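Local atomic coordinates of NtrC family transcriptional regulator (Clostridium acetobutylicum ATCC 824, PDB entry 2Q5C), a protein that probably regulates transcription as an ATP- and DNA-binding NtrC-family activator, of which this chain is the N-terminal part, related to the propionate catabolism activator PrpR. Residues A54-G59 against P72-K77; A98-K103 against K144-G149; K121-S126 against S136-E141. One frame throughout, in Å; residues are numbered along the deposited sequence.

The chain folds into two lobes, each built round a four-stranded parallel sheet of order 2-1-3-4. Contact 1 joins the last two strands of the first sheet. Contact 2 pairs the first and third strands of the second sheet, and contact 3 packs a helix on one of that sheet's edge strands, 119-125. Contacts 2 and 3 have centres about 8 Å apart and touch: L99 N lies 2.9 Å from K121 O, a probable hydrogen bond. Contact 1 is centred about 21 Å from contact 2 and 26 Å from contact 3. By nearest atoms, a glycerol, probably from the crystallisation liquor, lies about 3 Å from the R58 side chain; that of S148 has one about 5 Å away.

Contact 1 (A54-G59 against P72-K77); sequences AIISRG and PSISIK
I55, I56, S57 and R58 pair in parallel with S73, I74, S75 and I76, the strand axes approaching to 4.5 Å at 30°. Helix 59-66 connects the strands in a beta-alpha-beta unit at one edge of the first lobe's sheet, strand 73-76 outermost. Backbone hydrogen bonds zigzag between them: I55 N to P72 O, I74 N to I55 O, S57 N to I74 O, and I76 N to S57 O, the last 2.7 Å and nearly straight. On the face under helix 170-187, I56, I74 and I76 pack together. CG2 of I56 meets I76 CG1 at 3.7 Å, the side chains crossing at about a right angle, while I74 CD1 reaches back to A54 CB at 4.1 Å. Under helix 59-66 the opposite face carries serines S57, S73 and S75 beside I55; one water joins S57 OG (2.7 Å) to S73 OG while donating to I74 O, and S75 OG is hydrogen-bonded to S62 OG. At the C-terminal end R58 runs beside I76. Its CG, anti to the backbone N (chi1 -171°), lies 3.3 Å from I76 O, and CD rests 3.8 Å from I76 CG2; NH1 bonds to I166 O.

Contact 2 (A98-K103 against K144-G149); sequences ALIAYK and KIVVSG
A98 and L99 sit level with V146 and V147 in a parallel pair, where alternate side chains fall on the two faces of the sheet. Three nearly straight backbone bonds set this register: A98 N to I145 O, V147 N to A98 O, and I100 N to V147 O. On one face the CD1 tip of I100 lies against V146 CG1 at 3.8 Å; beside the short A98, the V146 CG2 branch comes up only to 4.3 Å from A98 CB. On the reverse face the L99 side chain bends toward its partner: CD1 settles 3.5 Å from V147 O and 3.8 Å from V147 CG1. The seam ends with a side chain rather than an amide. S148 OG, anti to its own backbone N (chi1 -164°), donates to I100 O over 2.7 Å from above the carbonyl plane, 42° out of it; S148 OG also lies 3.5 Å from I100 CB. G149 occupies the N-cap position of helix 150-158, whose V152 meets I100 and V146. Helix 131-140 brings V138 against A98 and V146, I166 adjoins V147, and strand 119-125 hydrogen-bonds to the other edge of strand 96-102, F123 touching A98.

Contact 3 (K121-S126 against S136-E141); sequences KEFLFS and SKVKTE
F123 carries the contact, its ring set against K137 and V138 of the helix and E141 just past its end. The close part lies on the ring face: V138 CG2 makes a CH-pi contact 4.1 Å from the centroid, 13° off the normal and slightly toward the rim at CE2 and CZ. At the ring edge, near its plane, F123 CE1 meets K137 CD at 4.1 Å and F123 CZ meets E141 CG at the same distance. Strand 119-125, helix 131-140 and strand 145-148 make a beta-alpha-beta crossover in the second lobe's parallel alpha/beta fold, with strand 96-102 lying between the two strands that the helix connects. Toward solvent the packing becomes looser. K137 NZ is 6.8 Å from K121 NZ, of like charge, and the nearby lysines may modestly favour the charged form of the E141 carboxylate. K121 and E141, the exposed pair at this margin, cross at about a right angle. The ammonium NZ of K121 stays 5.0 Å from E141 OE1, too far for a salt bridge, and it is K121 CE that makes the approach, 3.8 Å from that oxygen.

Contact 1 (A54-G59 against P72-K77)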
loop_
_atom_site.group_PDB
_atom_site.type_symbol
_atom_site.label_atom_id
_atom_site.label_comp_id
_atom_site.label_asym_id
_atom_site.label_seq_id
_atom_site.Cartn_x
_atom_site.Cartn_y
_atom_site.Cartn_z
ATOM N N ALA A 54 11.225 14.525 1.893
ATOM C CA ALA A 54 11.012 13.092 2.063
ATOM C C ALA A 54 9.759 12.681 1.311
ATOM O O ALA A 54 8.910 13.513 1.033
ATOM C CB ALA A 54 10.839 12.749 3.544
ATOM N N ILE A 55 9.654 11.383 1.025
ATOM C CA ILE A 55 8.493 10.769 0.377
ATOM C C ILE A 55 7.994 9.658 1.281
ATOM O O ILE A 55 8.804 8.916 1.864
ATOM C CB ILE A 55 8.831 10.249 -0.984
ATOM C CG1 ILE A 55 9.218 11.460 -1.870
ATOM C CG2 ILE A 55 7.612 9.535 -1.633
ATOM C CD1 ILE A 55 9.945 11.097 -3.124
ATOM N N ILE A 56 6.666 9.566 1.446
ATOM C CA ILE A 56 5.980 8.478 2.156
ATOM C C ILE A 56 5.118 7.731 1.155
ATOM O O ILE A 56 4.432 8.335 0.306
ATOM C CB ILE A 56 5.109 9.026 3.326
ATOM C CG1 ILE A 56 5.949 9.747 4.387
ATOM C CG2 ILE A 56 4.285 7.883 3.910
ATOM C CD1 ILE A 56 5.151 10.473 5.431
ATOM N N SER A 57 5.122 6.404 1.246
ATOM C CA SER A 57 4.303 5.556 0.366
ATOM C C SER A 57 4.094 4.248 1.087
ATOM O O SER A 57 4.538 4.109 2.213
ATOM C CB SER A 57 4.898 5.421 -1.029
ATOM O OG SER A 57 6.137 4.732 -0.949
ATOM N N ARG A 58 3.404 3.294 0.458
ATOM C CA ARG A 58 3.085 2.070 1.151
ATOM C C ARG A 58 3.469 0.878 0.312
ATOM O O ARG A 58 3.418 0.908 -0.917
ATOM C CB ARG A 58 1.584 2.081 1.419
ATOM C CG ARG A 58 1.114 0.984 2.327
ATOM C CD ARG A 58 -0.146 1.434 3.052
ATOM N NE ARG A 58 -1.333 1.345 2.215
ATOM C CZ ARG A 58 -2.252 0.374 2.317
ATOM N NH1 ARG A 58 -3.293 0.377 1.507
ATOM N NH2 ARG A 58 -2.127 -0.593 3.229
ATOM N N GLY A 59 3.832 -0.208 1.004
ATOM C CA GLY A 59 3.944 -1.505 0.358
ATOM C C GLY A 59 4.856 -1.556 -0.855
ATOM O O GLY A 59 5.970 -0.997 -0.829
ATOM N N PRO A 72 15.139 10.641 1.468
ATOM C CA PRO A 72 14.430 9.701 2.355
ATOM C C PRO A 72 13.078 9.223 1.803
ATOM O O PRO A 72 12.262 10.045 1.359
ATOM C CB PRO A 72 14.227 10.509 3.620
ATOM C CG PRO A 72 15.424 11.459 3.637
ATOM C CD PRO A 72 15.569 11.858 2.192
ATOM N N SER A 73 12.909 7.904 1.783
ATOM C CA SER A 73 11.707 7.211 1.309
ATOM C C SER A 73 11.231 6.385 2.494
ATOM O O SER A 73 11.931 5.475 2.955
ATOM C CB SER A 73 12.014 6.279 0.122
ATOM O OG SER A 73 10.856 5.490 -0.247
ATOM N N ILE A 74 10.040 6.687 2.995
ATOM C CA ILE A 74 9.484 6.016 4.181
ATOM C C ILE A 74 8.339 5.140 3.720
ATOM O O ILE A 74 7.518 5.561 2.893
ATOM C CB ILE A 74 9.001 7.042 5.229
ATOM C CG1 ILE A 74 10.182 7.800 5.842
ATOM C CG2 ILE A 74 8.170 6.390 6.320
ATOM C CD1 ILE A 74 10.746 8.915 4.929
ATOM N N SER A 75 8.300 3.918 4.237
ATOM C CA SER A 75 7.269 2.967 3.901
ATOM C C SER A 75 6.249 2.863 5.024
ATOM O O SER A 75 6.623 2.621 6.162
ATOM C CB SER A 75 7.896 1.598 3.691
ATOM O OG SER A 75 6.899 0.767 3.168
ATOM N N ILE A 76 4.970 3.066 4.703
ATOM C CA ILE A 76 3.875 2.694 5.624
ATOM C C ILE A 76 3.751 1.168 5.528
ATOM O O ILE A 76 3.600 0.625 4.434
ATOM C CB ILE A 76 2.523 3.336 5.219
ATOM C CG1 ILE A 76 2.606 4.874 5.197
ATOM C CG2 ILE A 76 1.418 2.843 6.165
ATOM C CD1 ILE A 76 1.475 5.520 4.335
ATOM N N LYS A 77 3.892 0.486 6.668
ATOM C CA LYS A 77 3.803 -0.979 6.630
ATOM C C LYS A 77 2.343 -1.408 6.582
ATOM O O LYS A 77 1.532 -0.830 7.305
ATOM C CB LYS A 77 4.495 -1.600 7.840
ATOM C CG LYS A 77 5.932 -1.122 8.074
ATOM C CD LYS A 77 6.843 -1.399 6.880
ATOM C CE LYS A 77 8.225 -0.760 7.090
ATOM N NZ LYS A 77 9.174 -1.063 5.972
HETATM O O HOH W 1 8.165 6.176 0.072
#

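Contact 2 (A98-K103 against K144-G149)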
loop_
_atom_site.group_PDB
_atom_site.type_symbol
_atom_site.label_atom_id
_atom_site.label_comp_id
_atom_site.label_asym_id
_atom_site.label_seq_id
_atom_site.Cartn_x
_atom_site.Cartn_y
_atom_site.Cartn_z
ATOM N N ALA A 98 -8.522 -15.315 -2.535
ATOM C CA ALA A 98 -7.085 -15.244 -2.819
ATOM C C ALA A 98 -6.533 -14.056 -2.059
ATOM O O ALA A 98 -7.074 -12.961 -2.186
ATOM C CB ALA A 98 -6.818 -15.053 -4.307
ATOM N N LEU A 99 -5.479 -14.280 -1.290
ATOM C CA LEU A 99 -4.792 -13.174 -0.618
ATOM C C LEU A 99 -3.483 -12.990 -1.348
ATOM O O LEU A 99 -2.657 -13.915 -1.395
ATOM C CB LEU A 99 -4.553 -13.565 0.831
ATOM C CG LEU A 99 -3.798 -12.549 1.697
ATOM C CD1 LEU A 99 -4.574 -11.249 1.806
ATOM C CD2 LEU A 99 -3.621 -13.196 3.052
ATOM N N ILE A 100 -3.285 -11.802 -1.919
ATOM C CA ILE A 100 -2.116 -11.556 -2.748
ATOM C C ILE A 100 -1.205 -10.573 -2.033
ATOM O O ILE A 100 -1.627 -9.456 -1.691
ATOM C CB ILE A 100 -2.490 -11.063 -4.168
ATOM C CG1 ILE A 100 -3.336 -12.144 -4.876
ATOM C CG2 ILE A 100 -1.220 -10.707 -4.979
ATOM C CD1 ILE A 100 -3.769 -11.828 -6.274
ATOM N N ALA A 101 0.020 -10.993 -1.772
ATOM C CA ALA A 101 0.958 -10.125 -1.056
ATOM C C ALA A 101 2.219 -9.891 -1.865
ATOM O O ALA A 101 2.607 -10.722 -2.680
ATOM C CB ALA A 101 1.320 -10.720 0.270
ATOM N N TYR A 102 2.856 -8.749 -1.625
ATOM C CA TYR A 102 4.135 -8.410 -2.235
ATOM C C TYR A 102 5.277 -9.062 -1.477
ATOM O O TYR A 102 5.470 -8.778 -0.297
ATOM C CB TYR A 102 4.340 -6.894 -2.191
ATOM C CG TYR A 102 5.574 -6.394 -2.924
ATOM C CD1 TYR A 102 5.711 -6.605 -4.285
ATOM C CD2 TYR A 102 6.574 -5.665 -2.256
ATOM C CE1 TYR A 102 6.800 -6.134 -4.990
ATOM C CE2 TYR A 102 7.702 -5.196 -2.973
ATOM C CZ TYR A 102 7.781 -5.436 -4.336
ATOM O OH TYR A 102 8.833 -4.985 -5.135
ATOM N N LYS A 103 6.016 -9.927 -2.178
ATOM C CA LYS A 103 7.231 -10.618 -1.679
ATOM C C LYS A 103 7.036 -11.609 -0.532
ATOM O O LYS A 103 7.471 -12.763 -0.641
ATOM C CB LYS A 103 8.391 -9.630 -1.418
ATOM C CG LYS A 103 8.865 -8.963 -2.687
ATOM C CD LYS A 103 10.105 -8.081 -2.513
ATOM C CE LYS A 103 10.539 -7.510 -3.851
ATOM N NZ LYS A 103 11.721 -6.571 -3.784
ATOM N N LYS A 144 -12.985 -16.374 -6.851
ATOM C CA LYS A 144 -13.703 -15.226 -7.367
ATOM C C LYS A 144 -13.477 -13.927 -6.580
ATOM O O LYS A 144 -14.014 -12.894 -6.949
ATOM C CB LYS A 144 -15.203 -15.533 -7.407
ATOM C CG LYS A 144 -15.500 -16.832 -8.180
ATOM C CD LYS A 144 -16.961 -17.012 -8.448
ATOM C CE LYS A 144 -17.193 -18.259 -9.295
ATOM N NZ LYS A 144 -16.507 -19.454 -8.697
ATOM N N ILE A 145 -12.673 -14.016 -5.514
ATOM C CA ILE A 145 -12.508 -12.888 -4.577
ATOM C C ILE A 145 -11.015 -12.720 -4.321
ATOM O O ILE A 145 -10.343 -13.666 -3.967
ATOM C CB ILE A 145 -13.201 -13.181 -3.247
ATOM C CG1 ILE A 145 -14.685 -13.577 -3.436
ATOM C CG2 ILE A 145 -13.117 -11.951 -2.314
ATOM C CD1 ILE A 145 -15.287 -14.282 -2.261
ATOM N N VAL A 146 -10.537 -11.490 -4.500
ATOM C CA VAL A 146 -9.118 -11.182 -4.285
ATOM C C VAL A 146 -8.975 -10.084 -3.215
ATOM O O VAL A 146 -9.640 -9.043 -3.310
ATOM C CB VAL A 146 -8.480 -10.665 -5.583
ATOM C CG1 VAL A 146 -7.061 -10.139 -5.342
ATOM C CG2 VAL A 146 -8.449 -11.766 -6.620
ATOM N N VAL A 147 -8.102 -10.329 -2.232
ATOM C CA VAL A 147 -7.792 -9.354 -1.144
ATOM C C VAL A 147 -6.332 -8.987 -1.340
ATOM O O VAL A 147 -5.463 -9.856 -1.311
ATOM C CB VAL A 147 -7.982 -10.002 0.209
ATOM C CG1 VAL A 147 -7.617 -9.026 1.345
ATOM C CG2 VAL A 147 -9.402 -10.447 0.376
ATOM N N SER A 148 -6.069 -7.703 -1.581
ATOM C CA SER A 148 -4.707 -7.273 -1.848
ATOM C C SER A 148 -4.646 -5.763 -1.821
ATOM O O SER A 148 -5.609 -5.081 -1.453
ATOM C CB SER A 148 -4.250 -7.776 -3.239
ATOM O OG SER A 148 -2.831 -7.703 -3.424
ATOM N N GLY A 149 -3.505 -5.235 -2.240
ATOM C CA GLY A 149 -3.405 -3.794 -2.472
ATOM C C GLY A 149 -4.185 -3.329 -3.692
ATOM O O GLY A 149 -4.632 -4.131 -4.534
#

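Contact 3 (K121-S126 against S136-E141)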
loop_
_atom_site.group_PDB
_atom_site.type_symbol
_atom_site.label_atom_id
_atom_site.label_comp_id
_atom_site.label_asym_id
_atom_site.label_seq_id
_atom_site.Cartn_x
_atom_site.Cartn_y
_atom_site.Cartn_z
ATOM N N LYS A 121 -6.222 -18.954 -0.361
ATOM C CA LYS A 121 -5.051 -19.345 -1.143
ATOM C C LYS A 121 -4.173 -18.115 -1.250
ATOM O O LYS A 121 -4.623 -17.064 -1.679
ATOM C CB LYS A 121 -5.433 -19.860 -2.523
ATOM C CG LYS A 121 -4.251 -20.459 -3.284
ATOM C CD LYS A 121 -4.707 -21.522 -4.300
ATOM C CE LYS A 121 -3.527 -22.266 -4.949
ATOM N NZ LYS A 121 -2.554 -22.835 -3.967
ATOM N N GLU A 122 -2.925 -18.252 -0.828
ATOM C CA GLU A 122 -1.990 -17.133 -0.825
ATOM C C GLU A 122 -1.156 -17.151 -2.098
ATOM O O GLU A 122 -0.678 -18.215 -2.538
ATOM C CB GLU A 122 -1.112 -17.251 0.410
ATOM C CG GLU A 122 -0.044 -16.163 0.524
ATOM C CD GLU A 122 0.871 -16.414 1.697
ATOM O OE1 GLU A 122 0.420 -16.232 2.853
ATOM O OE2 GLU A 122 2.029 -16.824 1.475
ATOM N N PHE A 123 -0.998 -15.978 -2.699
ATOM C CA PHE A 123 -0.166 -15.798 -3.880
ATOM C C PHE A 123 0.795 -14.668 -3.589
ATOM O O PHE A 123 0.397 -13.654 -3.018
ATOM C CB PHE A 123 -1.010 -15.407 -5.096
ATOM C CG PHE A 123 -2.099 -16.406 -5.467
ATOM C CD1 PHE A 123 -1.933 -17.265 -6.548
ATOM C CD2 PHE A 123 -3.294 -16.456 -4.752
ATOM C CE1 PHE A 123 -2.958 -18.167 -6.910
ATOM C CE2 PHE A 123 -4.312 -17.361 -5.102
ATOM C CZ PHE A 123 -4.137 -18.218 -6.181
ATOM N N LEU A 124 2.053 -14.839 -3.962
ATOM C CA LEU A 124 3.073 -13.792 -3.779
ATOM C C LEU A 124 3.517 -13.225 -5.122
ATOM O O LEU A 124 3.588 -13.957 -6.110
ATOM C CB LEU A 124 4.274 -14.333 -3.002
ATOM C CG LEU A 124 4.020 -14.869 -1.587
ATOM C CD1 LEU A 124 5.296 -15.400 -0.958
ATOM C CD2 LEU A 124 3.374 -13.804 -0.681
ATOM N N PHE A 125 3.796 -11.924 -5.187
ATOM C CA PHE A 125 4.328 -11.300 -6.397
ATOM C C PHE A 125 5.511 -10.428 -6.006
ATOM O O PHE A 125 5.592 -9.966 -4.865
ATOM C CB PHE A 125 3.272 -10.539 -7.219
ATOM C CG PHE A 125 2.865 -9.187 -6.646
ATOM C CD1 PHE A 125 3.290 -7.994 -7.235
ATOM C CD2 PHE A 125 2.025 -9.113 -5.539
ATOM C CE1 PHE A 125 2.898 -6.752 -6.717
ATOM C CE2 PHE A 125 1.640 -7.854 -5.003
ATOM C CZ PHE A 125 2.075 -6.691 -5.585
ATOM N N SER A 126 6.447 -10.263 -6.935
ATOM C CA SER A 126 7.668 -9.500 -6.667
ATOM C C SER A 126 7.874 -8.322 -7.588
ATOM O O SER A 126 8.827 -7.550 -7.393
ATOM C CB SER A 126 8.900 -10.412 -6.725
ATOM O OG SER A 126 8.945 -11.229 -5.567
ATOM N N SER A 136 -4.872 -13.794 -13.580
ATOM C CA SER A 136 -5.296 -14.947 -14.397
ATOM C C SER A 136 -5.141 -16.255 -13.667
ATOM O O SER A 136 -6.018 -17.126 -13.756
ATOM C CB SER A 136 -4.503 -14.992 -15.700
ATOM O OG SER A 136 -4.912 -13.925 -16.539
ATOM N N LYS A 137 -4.051 -16.425 -12.937
ATOM C CA LYS A 137 -3.863 -17.634 -12.159
ATOM C C LYS A 137 -4.994 -17.812 -11.158
ATOM O O LYS A 137 -5.513 -18.900 -10.985
ATOM C CB LYS A 137 -2.494 -17.648 -11.450
ATOM C CG LYS A 137 -2.150 -18.998 -10.926
ATOM C CD LYS A 137 -0.779 -19.006 -10.280
ATOM C CE LYS A 137 -0.432 -20.383 -9.855
ATOM N NZ LYS A 137 0.941 -20.419 -9.260
ATOM N N VAL A 138 -5.365 -16.748 -10.448
ATOM C CA VAL A 138 -6.489 -16.805 -9.515
ATOM C C VAL A 138 -7.746 -17.395 -10.155
ATOM O O VAL A 138 -8.371 -18.284 -9.560
ATOM C CB VAL A 138 -6.776 -15.397 -8.919
ATOM C CG1 VAL A 138 -8.045 -15.406 -8.042
ATOM C CG2 VAL A 138 -5.549 -14.937 -8.109
ATOM N N LYS A 139 -8.083 -16.919 -11.359
ATOM C CA LYS A 139 -9.296 -17.371 -12.063
ATOM C C LYS A 139 -9.180 -18.859 -12.291
ATOM O O LYS A 139 -10.149 -19.591 -12.117
ATOM C CB LYS A 139 -9.470 -16.711 -13.429
ATOM C CG LYS A 139 -9.805 -15.271 -13.409
ATOM C CD LYS A 139 -9.911 -14.708 -14.819
ATOM C CE LYS A 139 -11.358 -14.468 -15.230
ATOM N NZ LYS A 139 -11.425 -13.410 -16.297
ATOM N N THR A 140 -7.987 -19.336 -12.676
ATOM C CA THR A 140 -7.830 -20.761 -12.990
ATOM C C THR A 140 -7.970 -21.641 -11.763
ATOM O O THR A 140 -8.214 -22.873 -11.880
ATOM C CB THR A 140 -6.478 -21.097 -13.689
ATOM O OG1 THR A 140 -5.369 -20.951 -12.768
ATOM C CG2 THR A 140 -6.274 -20.266 -14.906
ATOM N N GLU A 141 -7.808 -21.044 -10.572
ATOM C CA GLU A 141 -7.973 -21.747 -9.314
ATOM C C GLU A 141 -9.425 -21.726 -8.849
ATOM O O GLU A 141 -9.729 -22.150 -7.737
ATOM C CB GLU A 141 -7.058 -21.143 -8.222
ATOM C CG GLU A 141 -5.577 -21.258 -8.496
ATOM C CD GLU A 141 -5.037 -22.674 -8.415
ATOM O OE1 GLU A 141 -5.682 -23.550 -7.791
ATOM O OE2 GLU A 141 -3.933 -22.895 -8.959
#